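Local coordinates for probable spore coat polysaccharide biosynthesis protein E (Chromobacterium violaceum ATCC 12472, PDB 3G8R) that probably acts as an N-acylneuraminate-9-phosphate synthase and binds zinc, represented here by its TIM-barrel NeuB domain and the SAF domain that follows, at residues C120-W125 / V138-A143; R130-D135 / V154-H159. All blocks are in the same frame, centred on the assembly; numbering follows the deposited sequence.

Interaction 1 (C120-W125 / V138-A143); sequences CSFTDW and VVASTA
A single aromatic ring, that of Phe122, makes the whole side-chain approach from 120-125, and its closest partner is not a side chain but the backbone carbonyl of Ser141. Phe122 CD2 comes to 3.3 Å from Ser141 O, with Phe122 CG at 3.6 Å from the same oxygen, which approaches the ring obliquely. Further along that side of the ring, Phe122 CE2 meets Ala140 CB at 3.6 Å, the methyl lying near the ring plane at its edge. With CG anti to the backbone N (chi1 -168°), the ring reaches from the loop to the strand and spans two consecutive residues of it. The strand gives these two residues different roles: the methyl of Ala140 points toward Phe122, whereas the Ser141 side chain turns away, so that the residue meets the ring through its backbone carbonyl, and its hydroxyl is hydrogen-bonded to Lys116. Phe122 lies within a type I turn from Ser121 to Asp124, with a hydrogen bond of 3.0 Å from Asp124 N to Ser121 O. Asp124 is the N-cap of helix 125-132, its OD1 accepting a weak hydrogen bond from Leu127 N and forming a salt bridge with Arg280 of the second subunit. The contact is thus a buried beta-alpha loop of a TIM barrel packed on the neighbouring barrel strand. Strand 138-141 runs between strands 114-117 and 164-168, bonded to both through its backbone, while Val153 of helix 147-158 touches the Phe122 ring.

Interaction 2 (R130-D135 / V154-H159); sequences RIARSD and VSFMLH
Ala132 and Phe156 bring together two neighbouring outer helices of the TIM barrel, 125-132 and 147-158, close to their C-terminal ends. The tight part is small: Ala132 CB points toward the second helix and lies 3.6 Å from Phe156 CZ. The CA atoms of Ala132 and Met157 are 7.1 Å apart, a close approach with only a methyl on the Ala132 side. The ring is met at its far end, obliquely, after a first torsion of 145° that lies well away from a staggered value and lets the phenyl group extend across the gap between the helices. Met157, a selenomethionine, reaches the same methyl from the buried side and also packs on Leu164 of the barrel wall. Ile131, which lies on Ile115 and Ile117, adds a little on this buried flank.

Toward solvent the packing thins out, and both Phe156 and Ala132 remain partly exposed. Lys162 adds a polar tie at the C-terminal end of helix 125-132, its NZ bonded to the carbonyl oxygens of Ala132 and Ser134. No other subunit of the assembly covers this face, so the helix pair rests on contacts within the chain. The selenomethionine contact is longer than that of the phenyl ring: Met157 CE, the terminal methyl beyond the selenium, stops 4.4 Å from Ala132 CB.

Overall arrangement
Interactions 1 and 2 lie at different levels of one alpha-beta-alpha portion of the barrel, built by helix 125-132, strand 138-141 and helix 147-158 in succession. Their segments alternate along the chain and their centres are 12 Å apart. Packing joins them directly where Val138 CG2, at the start of the strand, meets Ile131 CG2 at 4.0 Å. Interaction 1 sits at the C-terminal end of the strand, where TIM barrels carry their active sites: the Ser141 side chain is about 7 Å from the bound zinc ion, which His202 and His225 hold. Interaction 2 joins two neighbouring helices of the outer layer toward the N-terminal end of the strand, away from that metal site.

Interaction 1 (C120-W125 / V138-A143)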
ATOM      1  N   CYS A 120      21.408  -6.620  13.303  1.00 41.89           N
ATOM      2  CA  CYS A 120      22.607  -7.447  13.533  1.00 42.15           C
ATOM      3  C   CYS A 120      22.567  -8.054  14.921  1.00 43.47           C
ATOM      4  O   CYS A 120      22.995  -9.209  15.129  1.00 44.55           O
ATOM      5  CB  CYS A 120      23.884  -6.627  13.348  1.00 41.15           C
ATOM      6  SG  CYS A 120      23.958  -5.139  14.366  1.00 42.52           S
ATOM      7  N   SER A 121      22.031  -7.282  15.866  1.00 42.92           N
ATOM      8  CA  SER A 121      21.881  -7.741  17.229  1.00 42.27           C
ATOM      9  C   SER A 121      20.544  -8.412  17.407  1.00 42.87           C
ATOM     10  O   SER A 121      20.195  -8.778  18.532  1.00 43.47           O
ATOM     11  CB  SER A 121      21.939  -6.572  18.196  1.00 41.75           C
ATOM     12  OG  SER A 121      22.700  -5.506  17.675  1.00 48.87           O
ATOM     13  N   PHE A 122      19.763  -8.553  16.338  1.00 42.75           N
ATOM     14  CA  PHE A 122      18.431  -9.096  16.525  1.00 43.52           C
ATOM     15  C   PHE A 122      18.493 -10.411  17.287  1.00 44.74           C
ATOM     16  O   PHE A 122      17.716 -10.605  18.190  1.00 45.80           O
ATOM     17  CB  PHE A 122      17.618  -9.237  15.226  1.00 43.57           C
ATOM     18  CG  PHE A 122      16.139  -9.537  15.462  1.00 35.53           C
ATOM     19  CD1 PHE A 122      15.588 -10.780  15.113  1.00 43.42           C
ATOM     20  CD2 PHE A 122      15.296  -8.585  16.055  1.00 43.23           C
ATOM     21  CE1 PHE A 122      14.218 -11.079  15.347  1.00 34.66           C
ATOM     22  CE2 PHE A 122      13.935  -8.873  16.282  1.00 35.62           C
ATOM     23  CZ  PHE A 122      13.403 -10.133  15.924  1.00 42.93           C
ATOM     24  N   THR A 123      19.435 -11.291  16.967  1.00 45.06           N
ATOM     25  CA  THR A 123      19.529 -12.574  17.679  1.00 45.33           C
ATOM     26  C   THR A 123      20.705 -12.659  18.668  1.00 45.64           C
ATOM     27  O   THR A 123      21.080 -13.735  19.126  1.00 45.58           O
ATOM     28  CB  THR A 123      19.584 -13.756  16.699  1.00 45.23           C
ATOM     29  OG1 THR A 123      20.533 -13.478  15.656  1.00 48.59           O
ATOM     30  CG2 THR A 123      18.250 -13.964  16.090  1.00 47.85           C
ATOM     31  N   ASP A 124      21.288 -11.515  18.978  1.00 46.01           N
ATOM     32  CA  ASP A 124      22.345 -11.415  19.966  1.00 46.79           C
ATOM     33  C   ASP A 124      21.691 -11.625  21.365  1.00 46.56           C
ATOM     34  O   ASP A 124      21.480 -10.673  22.148  1.00 46.77           O
ATOM     35  CB  ASP A 124      23.003 -10.035  19.802  1.00 47.49           C
ATOM     36  CG  ASP A 124      24.319  -9.886  20.547  1.00 59.72           C
ATOM     37  OD1 ASP A 124      24.357 -10.261  21.738  1.00 48.50           O
ATOM     38  OD2 ASP A 124      25.305  -9.356  19.941  1.00 48.49           O
ATOM     39  N   TRP A 125      21.381 -12.896  21.644  1.00 45.06           N
ATOM     40  CA  TRP A 125      20.577 -13.326  22.796  1.00 44.08           C
ATOM     41  C   TRP A 125      20.964 -12.735  24.135  1.00 43.76           C
ATOM     42  O   TRP A 125      20.107 -12.249  24.872  1.00 43.74           O
ATOM     43  CB  TRP A 125      20.618 -14.841  22.906  1.00 43.78           C
ATOM     44  CG  TRP A 125      20.149 -15.497  21.670  1.00 43.66           C
ATOM     45  CD1 TRP A 125      20.869 -16.331  20.841  1.00 43.29           C
ATOM     46  CD2 TRP A 125      18.846 -15.363  21.087  1.00 43.42           C
ATOM     47  NE1 TRP A 125      20.082 -16.735  19.792  1.00 43.22           N
ATOM     48  CE2 TRP A 125      18.838 -16.154  19.907  1.00 43.53           C
ATOM     49  CE3 TRP A 125      17.688 -14.645  21.438  1.00 43.09           C
ATOM     50  CZ2 TRP A 125      17.703 -16.236  19.060  1.00 43.09           C
ATOM     51  CZ3 TRP A 125      16.561 -14.727  20.602  1.00 43.06           C
ATOM     52  CH2 TRP A 125      16.583 -15.516  19.424  1.00 42.95           C
ATOM     53  N   VAL A 138      10.317  -1.241  22.992  1.00 44.66           N
ATOM     54  CA  VAL A 138      11.365  -1.794  22.121  1.00 43.21           C
ATOM     55  C   VAL A 138      10.960  -1.760  20.657  1.00 42.98           C
ATOM     56  O   VAL A 138       9.802  -2.024  20.280  1.00 44.33           O
ATOM     57  CB  VAL A 138      11.790  -3.227  22.539  1.00 42.39           C
ATOM     58  CG1 VAL A 138      12.776  -3.831  21.547  1.00 50.23           C
ATOM     59  CG2 VAL A 138      12.427  -3.212  23.907  1.00 49.91           C
ATOM     60  N   VAL A 139      11.942  -1.420  19.840  1.00 40.82           N
ATOM     61  CA  VAL A 139      11.783  -1.319  18.417  1.00 38.59           C
ATOM     62  C   VAL A 139      12.877  -2.200  17.810  1.00 37.77           C
ATOM     63  O   VAL A 139      14.076  -1.949  18.005  1.00 38.25           O
ATOM     64  CB  VAL A 139      11.996   0.114  18.002  1.00 37.95           C
ATOM     65  CG1 VAL A 139      11.807   0.261  16.540  1.00 34.34           C
ATOM     66  CG2 VAL A 139      11.040   1.024  18.747  1.00 33.99           C
ATOM     67  N   ALA A 140      12.471  -3.229  17.084  1.00 35.68           N
ATOM     68  CA  ALA A 140      13.402  -4.242  16.666  1.00 34.10           C
ATOM     69  C   ALA A 140      13.458  -4.330  15.156  1.00 33.56           C
ATOM     70  O   ALA A 140      12.447  -4.342  14.479  1.00 33.03           O
ATOM     71  CB  ALA A 140      12.997  -5.567  17.265  1.00 33.83           C
ATOM     72  N   SER A 141      14.645  -4.356  14.597  1.00 34.85           N
ATOM     73  CA  SER A 141      14.682  -4.451  13.148  1.00 36.50           C
ATOM     74  C   SER A 141      15.018  -5.860  12.796  1.00 37.21           C
ATOM     75  O   SER A 141      15.745  -6.514  13.531  1.00 37.79           O
ATOM     76  CB  SER A 141      15.692  -3.495  12.550  1.00 36.51           C
ATOM     77  OG  SER A 141      15.089  -2.255  12.421  1.00 39.11           O
ATOM     78  N   THR A 142      14.549  -6.295  11.644  1.00 37.08           N
ATOM     79  CA  THR A 142      14.511  -7.713  11.329  1.00 36.64           C
ATOM     80  C   THR A 142      15.196  -8.105   9.966  1.00 35.25           C
ATOM     81  O   THR A 142      15.039  -9.229   9.496  1.00 35.92           O
ATOM     82  CB  THR A 142      13.032  -8.159  11.382  1.00 37.16           C
ATOM     83  OG1 THR A 142      12.848  -9.297  10.546  1.00 60.74           O
ATOM     84  CG2 THR A 142      12.138  -7.086  10.826  1.00 58.44           C
ATOM     85  N   ALA A 143      15.965  -7.215   9.346  1.00 33.26           N
ATOM     86  CA  ALA A 143      16.673  -7.586   8.112  1.00 32.91           C
ATOM     87  C   ALA A 143      17.312  -8.987   8.124  1.00 35.01           C
ATOM     88  O   ALA A 143      18.111  -9.312   8.974  1.00 35.49           O
ATOM     89  CB  ALA A 143      17.700  -6.561   7.755  1.00 31.56           C
TER

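Interaction 2 (R130-D135 / V154-H159)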
ATOM      1  N   ARG A 130      19.630  -8.737  28.423  1.00 44.76           N
ATOM      2  CA  ARG A 130      19.889  -7.465  29.107  1.00 44.56           C
ATOM      3  C   ARG A 130      18.820  -6.438  28.856  1.00 45.58           C
ATOM      4  O   ARG A 130      18.526  -5.646  29.763  1.00 46.78           O
ATOM      5  CB  ARG A 130      21.245  -6.833  28.794  1.00 43.26           C
ATOM      6  CG  ARG A 130      22.041  -6.544  30.087  1.00 41.83           C
ATOM      7  CD  ARG A 130      21.905  -5.151  30.755  1.00 42.95           C
ATOM      8  NE  ARG A 130      20.550  -4.759  31.160  1.00 41.37           N
ATOM      9  CZ  ARG A 130      20.236  -3.601  31.751  1.00 42.83           C
ATOM     10  NH1 ARG A 130      21.177  -2.705  32.051  1.00 40.65           N
ATOM     11  NH2 ARG A 130      18.967  -3.323  32.025  1.00 40.57           N
ATOM     12  N   ILE A 131      18.246  -6.448  27.651  1.00 44.35           N
ATOM     13  CA  ILE A 131      17.222  -5.472  27.267  1.00 43.05           C
ATOM     14  C   ILE A 131      15.896  -5.810  27.929  1.00 42.74           C
ATOM     15  O   ILE A 131      15.168  -4.938  28.390  1.00 41.54           O
ATOM     16  CB  ILE A 131      17.058  -5.416  25.738  1.00 42.04           C
ATOM     17  CG1 ILE A 131      18.306  -4.791  25.097  1.00 50.71           C
ATOM     18  CG2 ILE A 131      15.814  -4.667  25.373  1.00 50.52           C
ATOM     19  CD1 ILE A 131      18.377  -4.848  23.556  1.00 41.72           C
ATOM     20  N   ALA A 132      15.596  -7.100  27.957  1.00 44.33           N
ATOM     21  CA  ALA A 132      14.352  -7.592  28.545  1.00 46.06           C
ATOM     22  C   ALA A 132      14.236  -7.182  29.999  1.00 47.60           C
ATOM     23  O   ALA A 132      13.174  -6.845  30.454  1.00 47.62           O
ATOM     24  CB  ALA A 132      14.271  -9.095  28.432  1.00 45.68           C
ATOM     25  N   ARG A 133      15.336  -7.209  30.730  1.00 49.47           N
ATOM     26  CA  ARG A 133      15.278  -6.802  32.114  1.00 51.72           C
ATOM     27  C   ARG A 133      15.224  -5.281  32.253  1.00 52.60           C
ATOM     28  O   ARG A 133      15.444  -4.750  33.317  1.00 53.01           O
ATOM     29  CB  ARG A 133      16.373  -7.481  32.956  1.00 53.20           C
ATOM     30  CG  ARG A 133      17.766  -6.908  32.906  1.00 67.20           C
ATOM     31  CD  ARG A 133      18.636  -7.526  34.040  1.00 56.73           C
ATOM     32  NE  ARG A 133      19.148  -8.858  33.682  1.00 68.12           N
ATOM     33  CZ  ARG A 133      20.416  -9.111  33.336  1.00 58.69           C
ATOM     34  NH1 ARG A 133      21.328  -8.130  33.318  1.00 68.28           N
ATOM     35  NH2 ARG A 133      20.779 -10.352  33.011  1.00 68.32           N
ATOM     36  N   SER A 134      14.905  -4.590  31.167  1.00 53.67           N
ATOM     37  CA  SER A 134      14.762  -3.139  31.190  1.00 55.28           C
ATOM     38  C   SER A 134      13.273  -2.863  31.225  1.00 56.94           C
ATOM     39  O   SER A 134      12.495  -3.805  31.193  1.00 57.90           O
ATOM     40  CB  SER A 134      15.387  -2.536  29.938  1.00 55.36           C
ATOM     41  OG  SER A 134      15.763  -1.197  30.160  1.00 77.33           O
ATOM     42  N   ASP A 135      12.847  -1.606  31.291  1.00 57.53           N
ATOM     43  CA  ASP A 135      11.396  -1.345  31.330  1.00 58.36           C
ATOM     44  C   ASP A 135      10.898  -0.274  30.323  1.00 57.71           C
ATOM     45  O   ASP A 135       9.887   0.428  30.518  1.00 58.09           O
ATOM     46  CB  ASP A 135      10.904  -1.127  32.780  1.00 59.52           C
ATOM     47  CG  ASP A 135      10.710  -2.473  33.570  1.00 85.37           C
ATOM     48  OD1 ASP A 135      10.084  -3.426  33.033  1.00 60.20           O
ATOM     49  OD2 ASP A 135      11.163  -2.573  34.745  1.00 60.34           O
ATOM     50  N   VAL A 154       9.600 -12.161  19.156  1.00 39.78           N
ATOM     51  CA  VAL A 154       8.309 -11.549  19.398  1.00 40.10           C
ATOM     52  C   VAL A 154       7.672 -12.194  20.610  1.00 39.99           C
ATOM     53  O   VAL A 154       7.477 -11.547  21.623  1.00 40.79           O
ATOM     54  CB  VAL A 154       7.351 -11.675  18.198  1.00 40.76           C
ATOM     55  CG1 VAL A 154       5.937 -11.489  18.634  1.00 24.23           C
ATOM     56  CG2 VAL A 154       7.647 -10.629  17.192  1.00 23.66           C
ATOM     57  N   SER A 155       7.385 -13.479  20.500  1.00 39.45           N
ATOM     58  CA  SER A 155       6.792 -14.243  21.571  1.00 39.77           C
ATOM     59  C   SER A 155       7.443 -13.921  22.922  1.00 40.48           C
ATOM     60  O   SER A 155       6.762 -13.598  23.889  1.00 40.95           O
ATOM     61  CB  SER A 155       6.909 -15.730  21.231  1.00 39.27           C
ATOM     62  OG  SER A 155       6.763 -16.554  22.366  1.00 33.60           O
ATOM     63  N   PHE A 156       8.763 -13.963  22.966  1.00 40.79           N
ATOM     64  CA  PHE A 156       9.463 -13.826  24.216  1.00 42.23           C
ATOM     65  C   PHE A 156       9.306 -12.444  24.818  1.00 43.18           C
ATOM     66  O   PHE A 156       9.087 -12.328  26.007  1.00 43.29           O
ATOM     67  CB  PHE A 156      10.924 -14.199  24.018  1.00 43.16           C
ATOM     68  CG  PHE A 156      11.900 -13.405  24.852  1.00 42.19           C
ATOM     69  CD1 PHE A 156      12.445 -12.227  24.367  1.00 43.34           C
ATOM     70  CD2 PHE A 156      12.308 -13.870  26.092  1.00 43.30           C
ATOM     71  CE1 PHE A 156      13.354 -11.501  25.114  1.00 42.28           C
ATOM     72  CE2 PHE A 156      13.225 -13.156  26.848  1.00 42.41           C
ATOM     73  CZ  PHE A 156      13.753 -11.967  26.348  1.00 43.75           C
HETATM   74  N   MSE A 157       9.414 -11.408  23.994  1.00 43.89           N
HETATM   75  CA  MSE A 157       9.128 -10.043  24.415  1.00 43.95           C
HETATM   76  C   MSE A 157       7.662  -9.823  24.797  1.00 44.98           C
HETATM   77  O   MSE A 157       7.372  -9.130  25.761  1.00 45.81           O
HETATM   78  CB  MSE A 157       9.545  -9.067  23.316  1.00 43.18           C
HETATM   79  CG  MSE A 157      11.073  -8.966  23.119  1.00 32.59           C
HETATM   80 SE   MSE A 157      11.925  -8.046  24.413  1.00 42.12          SE
HETATM   81  CE  MSE A 157      13.630  -8.438  24.102  1.00 32.68           C
ATOM     82  N   LEU A 158       6.730 -10.404  24.049  1.00 45.42           N
ATOM     83  CA  LEU A 158       5.304 -10.138  24.286  1.00 45.75           C
ATOM     84  C   LEU A 158       4.841 -10.786  25.575  1.00 48.93           C
ATOM     85  O   LEU A 158       3.963 -10.277  26.288  1.00 49.28           O
ATOM     86  CB  LEU A 158       4.447 -10.655  23.137  1.00 43.22           C
ATOM     87  CG  LEU A 158       4.241  -9.790  21.896  1.00 43.20           C
ATOM     88  CD1 LEU A 158       3.215 -10.446  20.959  1.00 42.14           C
ATOM     89  CD2 LEU A 158       3.860  -8.353  22.187  1.00 42.02           C
ATOM     90  N   HIS A 159       5.402 -11.958  25.831  1.00 51.13           N
ATOM     91  CA  HIS A 159       5.219 -12.614  27.084  1.00 53.30           C
ATOM     92  C   HIS A 159       6.215 -11.929  27.988  1.00 55.80           C
ATOM     93  O   HIS A 159       7.402 -11.860  27.654  1.00 56.89           O
ATOM     94  CB  HIS A 159       5.589 -14.072  26.945  1.00 53.17           C
ATOM     95  CG  HIS A 159       5.309 -14.864  28.170  1.00 52.95           C
ATOM     96  ND1 HIS A 159       6.307 -15.317  29.002  1.00 53.01           N
ATOM     97  CD2 HIS A 159       4.138 -15.256  28.726  1.00 53.05           C
ATOM     98  CE1 HIS A 159       5.766 -15.977  30.010  1.00 52.88           C
ATOM     99  NE2 HIS A 159       4.451 -15.959  29.861  1.00 53.14           N
TER